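Local coordinates for uncharacterized protein (Pseudomonas aeruginosa, PDB 4O8B) that probably binds specific promoter DNA as a helix-turn-helix transcriptional activator and controls bacterial motility and biofilm formation through modulation of the small RNA rsmZ, at residues A13-S16 with Q17-G21; E28-A31 with S32-N36; M47-S50 with E51-M55; S80-P83 with E84-K87. All coordinates share one frame; numbering follows the deposited sequence.

Interaction 1. Residues A13-S16 with Q17-G21; sequences AGYS and QKQLG
S16 and Q19 grip each other in a capping box at the start of helix 17-22, within the helix-turn-helix domain. The hydroxyl of S16 accepts from Q19 N, the OG–N distance being 3.1 Å and the bond nearly straight at 165°; a second, weak bond to the same OG comes from K18 N. The hydroxyl reaches these amides because chi1 of 84° sets OG between the residue's own N and carbonyl carbon, turned over the first helical turn. In return the Q19 side chain folds back with CG beside its backbone N (chi1 -85°), and OE1 accepts from S16 N at 2.9 Å, in the carbonyl plane on a lone pair. The first regular helical bond, L20 N to S16 O at 3.0 Å, follows directly from the cap.

Y15 flanks this box. Its ring and the Q19 amide stand almost perpendicular, with CD1 of Y15 4.1 Å from CB of Q19, while Y15 CB packs against L20 CB. Before it, G14 takes positive phi as the C-prime residue of a Schellman motif that ends helix 3-13, and the turn thus passes directly from one helix end to the next helix start. L20 continues inward to L53 and V56 of helix 47-57. One residue before G14, A13 O lies 4.2 Å above the plane of the Y15 ring, over its centre.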
loop_
_atom_site.group_PDB
_atom_site.type_symbol
_atom_site.label_atom_id
_atom_site.label_comp_id
_atom_site.label_asym_id
_atom_site.label_seq_id
_atom_site.Cartn_x
_atom_site.Cartn_y
_atom_site.Cartn_z
ATOM N N ALA A 13 11.487 -11.904 -6.889
ATOM C CA ALA A 13 10.852 -13.205 -7.074
ATOM C C ALA A 13 11.562 -14.023 -8.153
ATOM O O ALA A 13 11.369 -15.235 -8.251
ATOM C CB ALA A 13 9.386 -13.021 -7.445
ATOM N N GLY A 14 12.380 -13.354 -8.954
ATOM C CA GLY A 14 13.116 -14.037 -10.006
ATOM C C GLY A 14 12.278 -14.384 -11.218
ATOM O O GLY A 14 12.410 -15.476 -11.780
ATOM N N TYR A 15 11.410 -13.465 -11.629
ATOM C CA TYR A 15 10.560 -13.692 -12.796
ATOM C C TYR A 15 10.926 -12.761 -13.943
ATOM O O TYR A 15 11.280 -11.602 -13.726
ATOM C CB TYR A 15 9.082 -13.474 -12.440
ATOM C CG TYR A 15 8.478 -14.525 -11.541
ATOM C CD1 TYR A 15 8.588 -15.883 -11.851
ATOM C CD2 TYR A 15 7.773 -14.166 -10.392
ATOM C CE1 TYR A 15 7.997 -16.853 -11.043
ATOM C CE2 TYR A 15 7.180 -15.132 -9.581
ATOM C CZ TYR A 15 7.297 -16.466 -9.909
ATOM O OH TYR A 15 6.713 -17.420 -9.113
ATOM N N SER A 16 10.835 -13.276 -15.163
ATOM C CA SER A 16 11.122 -12.478 -16.347
ATOM C C SER A 16 9.804 -11.783 -16.680
ATOM O O SER A 16 8.737 -12.279 -16.321
ATOM C CB SER A 16 11.545 -13.376 -17.517
ATOM O OG SER A 16 10.415 -13.899 -18.204
ATOM N N GLN A 17 9.873 -10.635 -17.342
ATOM C CA GLN A 17 8.660 -9.900 -17.686
ATOM C C GLN A 17 7.605 -10.794 -18.326
ATOM O O GLN A 17 6.403 -10.569 -18.153
ATOM C CB GLN A 17 8.975 -8.732 -18.629
ATOM C CG GLN A 17 9.335 -7.441 -17.916
ATOM C CD GLN A 17 9.461 -6.273 -18.873
ATOM O OE1 GLN A 17 9.931 -6.434 -20.000
ATOM N NE2 GLN A 17 9.071 -5.086 -18.421
ATOM N N LYS A 18 8.053 -11.814 -19.064
ATOM C CA LYS A 18 7.135 -12.732 -19.714
ATOM C C LYS A 18 6.559 -13.726 -18.711
ATOM O O LYS A 18 5.366 -14.016 -18.738
ATOM C CB LYS A 18 7.852 -13.481 -20.840
ATOM C CG LYS A 18 6.965 -14.473 -21.580
ATOM C CD LYS A 18 7.733 -15.176 -22.696
ATOM C CE LYS A 18 6.909 -16.299 -23.305
ATOM N NZ LYS A 18 7.720 -17.148 -24.226
ATOM N N GLN A 19 7.407 -14.249 -17.838
ATOM C CA GLN A 19 6.972 -15.204 -16.830
ATOM C C GLN A 19 5.887 -14.600 -15.948
ATOM O O GLN A 19 4.813 -15.188 -15.774
ATOM C CB GLN A 19 8.153 -15.663 -15.962
ATOM C CG GLN A 19 8.948 -16.811 -16.556
ATOM C CD GLN A 19 10.250 -17.053 -15.810
ATOM O OE1 GLN A 19 10.963 -16.108 -15.471
ATOM N NE2 GLN A 19 10.583 -18.321 -15.581
ATOM N N LEU A 20 6.162 -13.429 -15.386
ATOM C CA LEU A 20 5.184 -12.758 -14.531
ATOM C C LEU A 20 3.916 -12.499 -15.333
ATOM O O LEU A 20 2.810 -12.714 -14.858
ATOM C CB LEU A 20 5.757 -11.442 -14.002
ATOM C CG LEU A 20 4.832 -10.557 -13.147
ATOM C CD1 LEU A 20 4.030 -11.417 -12.180
ATOM C CD2 LEU A 20 5.661 -9.535 -12.385
ATOM N N GLY A 21 4.105 -12.034 -16.576
ATOM C CA GLY A 21 2.984 -11.749 -17.436
ATOM C C GLY A 21 2.077 -12.951 -17.652
ATOM O O GLY A 21 0.850 -12.830 -17.581
#

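Interaction 2. Residues E28-A31 with S32-N36; sequences EFSA and SARMN
E28 meets S32 through a water: its carbonyl O accepts from water 1, which accepts from S32 N at 2.7 Å, so the water stands between a carbonyl and an amide four residues on. E28 O also accepts A31 N. F29 O is linked to S32 by water 2, 2.7 Å from S32 OG. S30 gives the first carbonyl that bonds directly to 32-36. R34 N donates to S30 O at 2.8 Å and 175°, with a weak bond from A33 N to the same oxygen. The R34 chain lies over this carbonyl too, CG 3.0 Å from S30 O, then bends at chi2 and chi3 (-87° and -55°) and turns its guanidinium back toward the start of the helix. There water 3, in the plane at the guanidinium edge, makes a weak bond with NH1 and lies 2.8 Å from S30 OG.

Residues 28-36 lie on helix 28-39, which with 17-22 forms the helix-turn-helix; by analogy with the Cro/C1 family it is probably the recognition helix. A31 is buried, its methyl packed on K18 and M22 of the preceding helix, and its carbonyl takes the next regular bond, from M35 N at 3.0 Å. M35 brings CB and CG alongside A31 O and reaches V24 and M26.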
loop_
_atom_site.group_PDB
_atom_site.type_symbol
_atom_site.label_atom_id
_atom_site.label_comp_id
_atom_site.label_asym_id
_atom_site.label_seq_id
_atom_site.Cartn_x
_atom_site.Cartn_y
_atom_site.Cartn_z
ATOM N N GLU A 28 1.001 -15.331 -24.206
ATOM C CA GLU A 28 2.440 -15.439 -24.391
ATOM C C GLU A 28 3.053 -14.328 -25.240
ATOM O O GLU A 28 3.834 -13.511 -24.748
ATOM C CB GLU A 28 2.800 -16.790 -25.016
ATOM C CG GLU A 28 2.155 -17.997 -24.353
ATOM C CD GLU A 28 0.675 -18.121 -24.668
ATOM O OE1 GLU A 28 0.330 -18.261 -25.862
ATOM O OE2 GLU A 28 -0.147 -18.069 -23.725
ATOM N N PHE A 29 2.681 -14.304 -26.518
ATOM C CA PHE A 29 3.213 -13.330 -27.474
ATOM C C PHE A 29 3.241 -11.874 -27.014
ATOM O O PHE A 29 4.095 -11.108 -27.449
ATOM C CB PHE A 29 2.450 -13.444 -28.798
ATOM C CG PHE A 29 1.206 -12.596 -28.864
ATOM C CD1 PHE A 29 1.274 -11.272 -29.292
ATOM C CD2 PHE A 29 -0.035 -13.126 -28.512
ATOM C CE1 PHE A 29 0.130 -10.482 -29.357
ATOM C CE2 PHE A 29 -1.183 -12.343 -28.570
ATOM C CZ PHE A 29 -1.107 -11.018 -28.998
ATOM N N SER A 30 2.319 -11.485 -26.142
ATOM C CA SER A 30 2.280 -10.100 -25.675
ATOM C C SER A 30 2.513 -9.938 -24.176
ATOM O O SER A 30 2.475 -8.820 -23.652
ATOM C CB SER A 30 0.940 -9.465 -26.052
ATOM O OG SER A 30 -0.150 -10.178 -25.483
ATOM N N ALA A 31 2.759 -11.049 -23.486
ATOM C CA ALA A 31 2.993 -11.029 -22.046
ATOM C C ALA A 31 4.039 -9.993 -21.635
ATOM O O ALA A 31 3.734 -9.042 -20.914
ATOM C CB ALA A 31 3.417 -12.411 -21.573
ATOM N N SER A 32 5.268 -10.182 -22.102
ATOM C CA SER A 32 6.366 -9.276 -21.768
ATOM C C SER A 32 6.072 -7.833 -22.167
ATOM O O SER A 32 6.599 -6.895 -21.556
ATOM C CB SER A 32 7.663 -9.744 -22.429
ATOM O OG SER A 32 7.599 -9.620 -23.838
ATOM N N ALA A 33 5.238 -7.651 -23.189
ATOM C CA ALA A 33 4.883 -6.310 -23.646
ATOM C C ALA A 33 3.924 -5.675 -22.644
ATOM O O ALA A 33 4.153 -4.558 -22.165
ATOM C CB ALA A 33 4.235 -6.380 -25.021
ATOM N N ARG A 34 2.848 -6.398 -22.335
ATOM C CA ARG A 34 1.841 -5.925 -21.385
ATOM C C ARG A 34 2.494 -5.521 -20.065
ATOM O O ARG A 34 2.177 -4.471 -19.499
ATOM C CB ARG A 34 0.816 -7.035 -21.126
ATOM C CG ARG A 34 0.104 -7.559 -22.375
ATOM C CD ARG A 34 -1.117 -6.732 -22.712
ATOM N NE ARG A 34 -2.039 -6.648 -21.574
ATOM C CZ ARG A 34 -2.756 -7.661 -21.105
ATOM N NH1 ARG A 34 -2.679 -8.854 -21.682
ATOM N NH2 ARG A 34 -3.547 -7.485 -20.058
ATOM N N MET A 35 3.397 -6.360 -19.577
ATOM C CA MET A 35 4.100 -6.101 -18.323
ATOM C C MET A 35 4.935 -4.828 -18.367
ATOM O O MET A 35 4.899 -4.020 -17.438
ATOM C CB MET A 35 5.002 -7.277 -17.950
ATOM C CG MET A 35 4.330 -8.345 -17.097
ATOM S SD MET A 35 3.237 -7.648 -15.821
ATOM C CE MET A 35 1.796 -8.680 -16.011
ATOM N N ASN A 36 5.688 -4.648 -19.447
ATOM C CA ASN A 36 6.529 -3.467 -19.576
ATOM C C ASN A 36 5.695 -2.201 -19.460
ATOM O O ASN A 36 6.119 -1.222 -18.850
ATOM C CB ASN A 36 7.277 -3.488 -20.915
ATOM C CG ASN A 36 8.563 -2.687 -20.865
ATOM O OD1 ASN A 36 9.408 -2.906 -19.991
ATOM N ND2 ASN A 36 8.727 -1.759 -21.806
HETATM O O HOH W 1 6.139 -12.112 -23.784
HETATM O O HOH W 2 5.928 -8.954 -25.820
HETATM O O HOH W 3 -1.509 -10.857 -23.159
#

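Interaction 3. Residues M47-S50 with E51-M55; sequences MRTS and EQLAM
Helix 47-57 of the helix-turn-helix domain carries a side-chain hydrogen bond between residues one turn apart, R48 and Q52. R48 NH1 donates to Q52 OE1 at 2.8 Å, with an N-H...O angle of 146°. The oxygen sits at the edge of the guanidinium, slightly out of its plane, and the donor lies in the amide carbonyl plane; the two flat groups are themselves turned 72° apart. R48 starts out directed away from the following turn, and the bend at chi3 (114°) brings NH1 back to the Q52 amide oxygen. The other end of the amide, Q52 NE2, makes a weak bond to V24 O.

Along the backbone the pairs run in alpha-helical i to i+4 order, from E51 N to M47 O through A54 N to S50 O, both at 3.0 Å. This helix packs one flank against helix 28-39, where T49 touches Y38 and L53 touches M35. L53 also lays CG 3.4 Å from T49 O, and its CD1 is 4.2 Å from T49 CG2. S50 is buried on the flank near M1 and M61; its hydroxyl bonds to N46 O and Y65 OH. M47, at the start of the helix, packs on L2 of the second subunit.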
loop_
_atom_site.group_PDB
_atom_site.type_symbol
_atom_site.label_atom_id
_atom_site.label_comp_id
_atom_site.label_asym_id
_atom_site.label_seq_id
_atom_site.Cartn_x
_atom_site.Cartn_y
_atom_site.Cartn_z
ATOM N N MET A 47 -7.662 -2.997 -9.808
ATOM C CA MET A 47 -7.640 -3.726 -8.543
ATOM C C MET A 47 -7.599 -5.246 -8.701
ATOM O O MET A 47 -6.821 -5.919 -8.023
ATOM C CB MET A 47 -8.831 -3.326 -7.668
ATOM C CG MET A 47 -8.646 -1.992 -6.950
ATOM S SD MET A 47 -7.090 -1.902 -6.028
ATOM C CE MET A 47 -7.672 -2.231 -4.359
ATOM N N ARG A 48 -8.426 -5.788 -9.586
ATOM C CA ARG A 48 -8.449 -7.239 -9.803
ATOM C C ARG A 48 -7.056 -7.728 -10.193
ATOM O O ARG A 48 -6.521 -8.649 -9.589
ATOM C CB ARG A 48 -9.439 -7.605 -10.919
ATOM C CG ARG A 48 -10.595 -8.502 -10.463
ATOM C CD ARG A 48 -11.524 -8.846 -11.631
ATOM N NE ARG A 48 -11.519 -10.268 -11.985
ATOM C CZ ARG A 48 -10.442 -10.945 -12.398
ATOM N NH1 ARG A 48 -9.265 -10.337 -12.507
ATOM N NH2 ARG A 48 -10.548 -12.232 -12.704
ATOM N N THR A 49 -6.480 -7.098 -11.220
ATOM C CA THR A 49 -5.161 -7.463 -11.702
ATOM C C THR A 49 -4.100 -7.229 -10.630
ATOM O O THR A 49 -3.135 -8.000 -10.514
ATOM C CB THR A 49 -4.785 -6.656 -12.955
ATOM O OG1 THR A 49 -5.787 -6.849 -13.959
ATOM C CG2 THR A 49 -3.443 -7.106 -13.503
ATOM N N SER A 50 -4.267 -6.169 -9.851
ATOM C CA SER A 50 -3.320 -5.847 -8.788
ATOM C C SER A 50 -3.251 -6.982 -7.775
ATOM O O SER A 50 -2.172 -7.345 -7.304
ATOM C CB SER A 50 -3.734 -4.556 -8.076
ATOM O OG SER A 50 -3.679 -3.447 -8.959
ATOM N N GLU A 51 -4.414 -7.545 -7.446
ATOM C CA GLU A 51 -4.484 -8.640 -6.485
ATOM C C GLU A 51 -3.764 -9.870 -7.035
ATOM O O GLU A 51 -3.150 -10.623 -6.278
ATOM C CB GLU A 51 -5.950 -8.981 -6.191
ATOM C CG GLU A 51 -6.222 -9.351 -4.742
ATOM C CD GLU A 51 -7.688 -9.650 -4.483
ATOM O OE1 GLU A 51 -8.551 -9.006 -5.124
ATOM O OE2 GLU A 51 -7.979 -10.510 -3.621
ATOM N N GLN A 52 -3.844 -10.066 -8.349
ATOM C CA GLN A 52 -3.201 -11.206 -8.995
ATOM C C GLN A 52 -1.683 -11.057 -8.954
ATOM O O GLN A 52 -0.960 -12.017 -8.673
ATOM C CB GLN A 52 -3.649 -11.323 -10.455
ATOM C CG GLN A 52 -5.140 -11.513 -10.650
ATOM C CD GLN A 52 -5.514 -11.666 -12.114
ATOM O OE1 GLN A 52 -6.561 -11.177 -12.552
ATOM N NE2 GLN A 52 -4.674 -12.357 -12.870
ATOM N N LEU A 53 -1.206 -9.852 -9.247
ATOM C CA LEU A 53 0.222 -9.560 -9.247
ATOM C C LEU A 53 0.820 -9.735 -7.864
ATOM O O LEU A 53 1.888 -10.326 -7.712
ATOM C CB LEU A 53 0.463 -8.133 -9.738
ATOM C CG LEU A 53 0.195 -7.888 -11.226
ATOM C CD1 LEU A 53 0.228 -6.398 -11.526
ATOM C CD2 LEU A 53 1.242 -8.629 -12.051
ATOM N N ALA A 54 0.129 -9.214 -6.856
ATOM C CA ALA A 54 0.592 -9.315 -5.479
ATOM C C ALA A 54 0.709 -10.770 -5.047
ATOM O O ALA A 54 1.723 -11.178 -4.478
ATOM C CB ALA A 54 -0.362 -8.567 -4.553
ATOM N N MET A 55 -0.331 -11.554 -5.318
ATOM C CA MET A 55 -0.341 -12.964 -4.945
ATOM C C MET A 55 0.833 -13.696 -5.583
ATOM O O MET A 55 1.594 -14.380 -4.902
ATOM C CB MET A 55 -1.657 -13.610 -5.391
ATOM C CG MET A 55 -1.923 -14.972 -4.777
ATOM S SD MET A 55 -2.005 -14.897 -2.971
ATOM C CE MET A 55 -3.494 -13.921 -2.751
#

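Interaction 4. Residues S80-P83 with E84-K87; sequences SLTP and EFKK
The chain enters helix 83-99 from an extended T82 (psi 152°), whose carbonyl O accepts K86 N at 2.7 Å and, weakly, F85 N; one residue on, K87 N makes a weak bond to P83 O. T82 OG1 makes no capping bond, since it is placed anti to the backbone N (chi1 -180°), and it is the methyl CG2 that is turned over the first turn instead. CG2 lies 3.5 Å from F85 CD2, meeting the ring obliquely, and 3.6 Å from both CB and CG of F85.

L81 also reaches F85: its CD2 is 4.0 Å from F85 CB, with the two side chains crossing at about a right angle. L81 O has the methylene CE of K86 3.4 Å away. Further round the helix, the aliphatic chain of K87 passes over P83 O, and NZ forms a salt bridge with E84 OE2 at 3.0 Å, approached from above the carboxylate plane. L81 and F85 also pack on G101 of the second subunit. Proline at the first helical position, following an N-cap residue, is typical of helix starts, and here it opens the last helix of the chain, after the loop from helix 69-79.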
loop_
_atom_site.group_PDB
_atom_site.type_symbol
_atom_site.label_atom_id
_atom_site.label_comp_id
_atom_site.label_asym_id
_atom_site.label_seq_id
_atom_site.Cartn_x
_atom_site.Cartn_y
_atom_site.Cartn_z
ATOM N N SER A 80 7.574 -10.536 5.879
ATOM C CA SER A 80 8.405 -11.735 5.881
ATOM C C SER A 80 8.645 -12.276 7.284
ATOM O O SER A 80 9.446 -13.193 7.472
ATOM C CB SER A 80 9.747 -11.446 5.202
ATOM O OG SER A 80 10.294 -10.218 5.650
ATOM N N LEU A 81 7.950 -11.712 8.265
ATOM C CA LEU A 81 8.099 -12.145 9.646
ATOM C C LEU A 81 7.148 -13.288 9.990
ATOM O O LEU A 81 6.013 -13.329 9.518
ATOM C CB LEU A 81 7.857 -10.982 10.612
ATOM C CG LEU A 81 8.942 -9.904 10.737
ATOM C CD1 LEU A 81 8.529 -8.911 11.818
ATOM C CD2 LEU A 81 10.271 -10.545 11.091
ATOM N N THR A 82 7.625 -14.208 10.814
ATOM C CA THR A 82 6.831 -15.352 11.237
ATOM C C THR A 82 5.818 -14.894 12.281
ATOM O O THR A 82 6.053 -13.925 13.000
ATOM C CB THR A 82 7.725 -16.455 11.853
ATOM O OG1 THR A 82 6.914 -17.565 12.252
ATOM C CG2 THR A 82 8.473 -15.916 13.067
ATOM N N PRO A 83 4.669 -15.585 12.366
ATOM C CA PRO A 83 3.625 -15.229 13.330
ATOM C C PRO A 83 4.174 -14.909 14.714
ATOM O O PRO A 83 3.723 -13.974 15.367
ATOM C CB PRO A 83 2.739 -16.472 13.329
ATOM C CG PRO A 83 2.796 -16.892 11.895
ATOM C CD PRO A 83 4.267 -16.758 11.566
ATOM N N GLU A 84 5.160 -15.683 15.154
ATOM C CA GLU A 84 5.750 -15.466 16.467
ATOM C C GLU A 84 6.504 -14.145 16.539
ATOM O O GLU A 84 6.407 -13.418 17.529
ATOM C CB GLU A 84 6.692 -16.621 16.830
ATOM C CG GLU A 84 7.039 -16.657 18.311
ATOM C CD GLU A 84 5.814 -16.869 19.182
ATOM O OE1 GLU A 84 5.795 -16.342 20.317
ATOM O OE2 GLU A 84 4.872 -17.568 18.741
ATOM N N PHE A 85 7.262 -13.823 15.482
ATOM C CA PHE A 85 8.014 -12.573 15.452
ATOM C C PHE A 85 7.108 -11.378 15.207
ATOM O O PHE A 85 7.377 -10.273 15.679
ATOM C CB PHE A 85 9.093 -12.606 14.372
ATOM C CG PHE A 85 10.338 -13.346 14.776
ATOM C CD1 PHE A 85 10.690 -13.474 16.115
ATOM C CD2 PHE A 85 11.191 -13.866 13.804
ATOM C CE1 PHE A 85 11.859 -14.127 16.485
ATOM C CE2 PHE A 85 12.366 -14.521 14.164
ATOM C CZ PHE A 85 12.708 -14.644 15.505
ATOM N N LYS A 86 6.029 -11.607 14.463
ATOM C CA LYS A 86 5.087 -10.545 14.143
ATOM C C LYS A 86 4.446 -10.004 15.421
ATOM O O LYS A 86 4.091 -8.829 15.504
ATOM C CB LYS A 86 4.017 -11.079 13.181
ATOM C CG LYS A 86 3.438 -10.038 12.242
ATOM C CD LYS A 86 2.667 -10.682 11.092
ATOM C CE LYS A 86 3.577 -10.990 9.906
ATOM N NZ LYS A 86 2.824 -11.504 8.722
ATOM N N LYS A 87 4.314 -10.872 16.420
ATOM C CA LYS A 87 3.731 -10.491 17.702
ATOM C C LYS A 87 4.710 -9.606 18.456
ATOM O O LYS A 87 4.323 -8.597 19.051
ATOM C CB LYS A 87 3.426 -11.743 18.534
ATOM C CG LYS A 87 2.540 -12.755 17.828
ATOM C CD LYS A 87 2.441 -14.046 18.623
ATOM C CE LYS A 87 1.663 -15.102 17.853
ATOM N NZ LYS A 87 2.145 -16.476 18.174
#

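How the interactions relate
Interactions 1, 2 and 3 lie within the helix-turn-helix domain and touch one another; interaction 4, about 24 Å from interaction 3 between centres, stands apart at the start of the last helix. Interactions 1 and 4 are both surface helix starts, but the first is capped by side-chain hydrogen bonds, whereas in the fourth the N-cap side chain makes no capping bond, and its methyl packs on a phenylalanine instead. Interactions 2 and 3, partly buried, lie along helices: water links the turns in the former, a direct arginine–glutamine bond in the latter. Q17 NE2 and N36 OD1, 2.7 Å apart, probably hydrogen-bond across interactions 1 and 2, while L53 packs on both L20 and M35 and so joins all three helices.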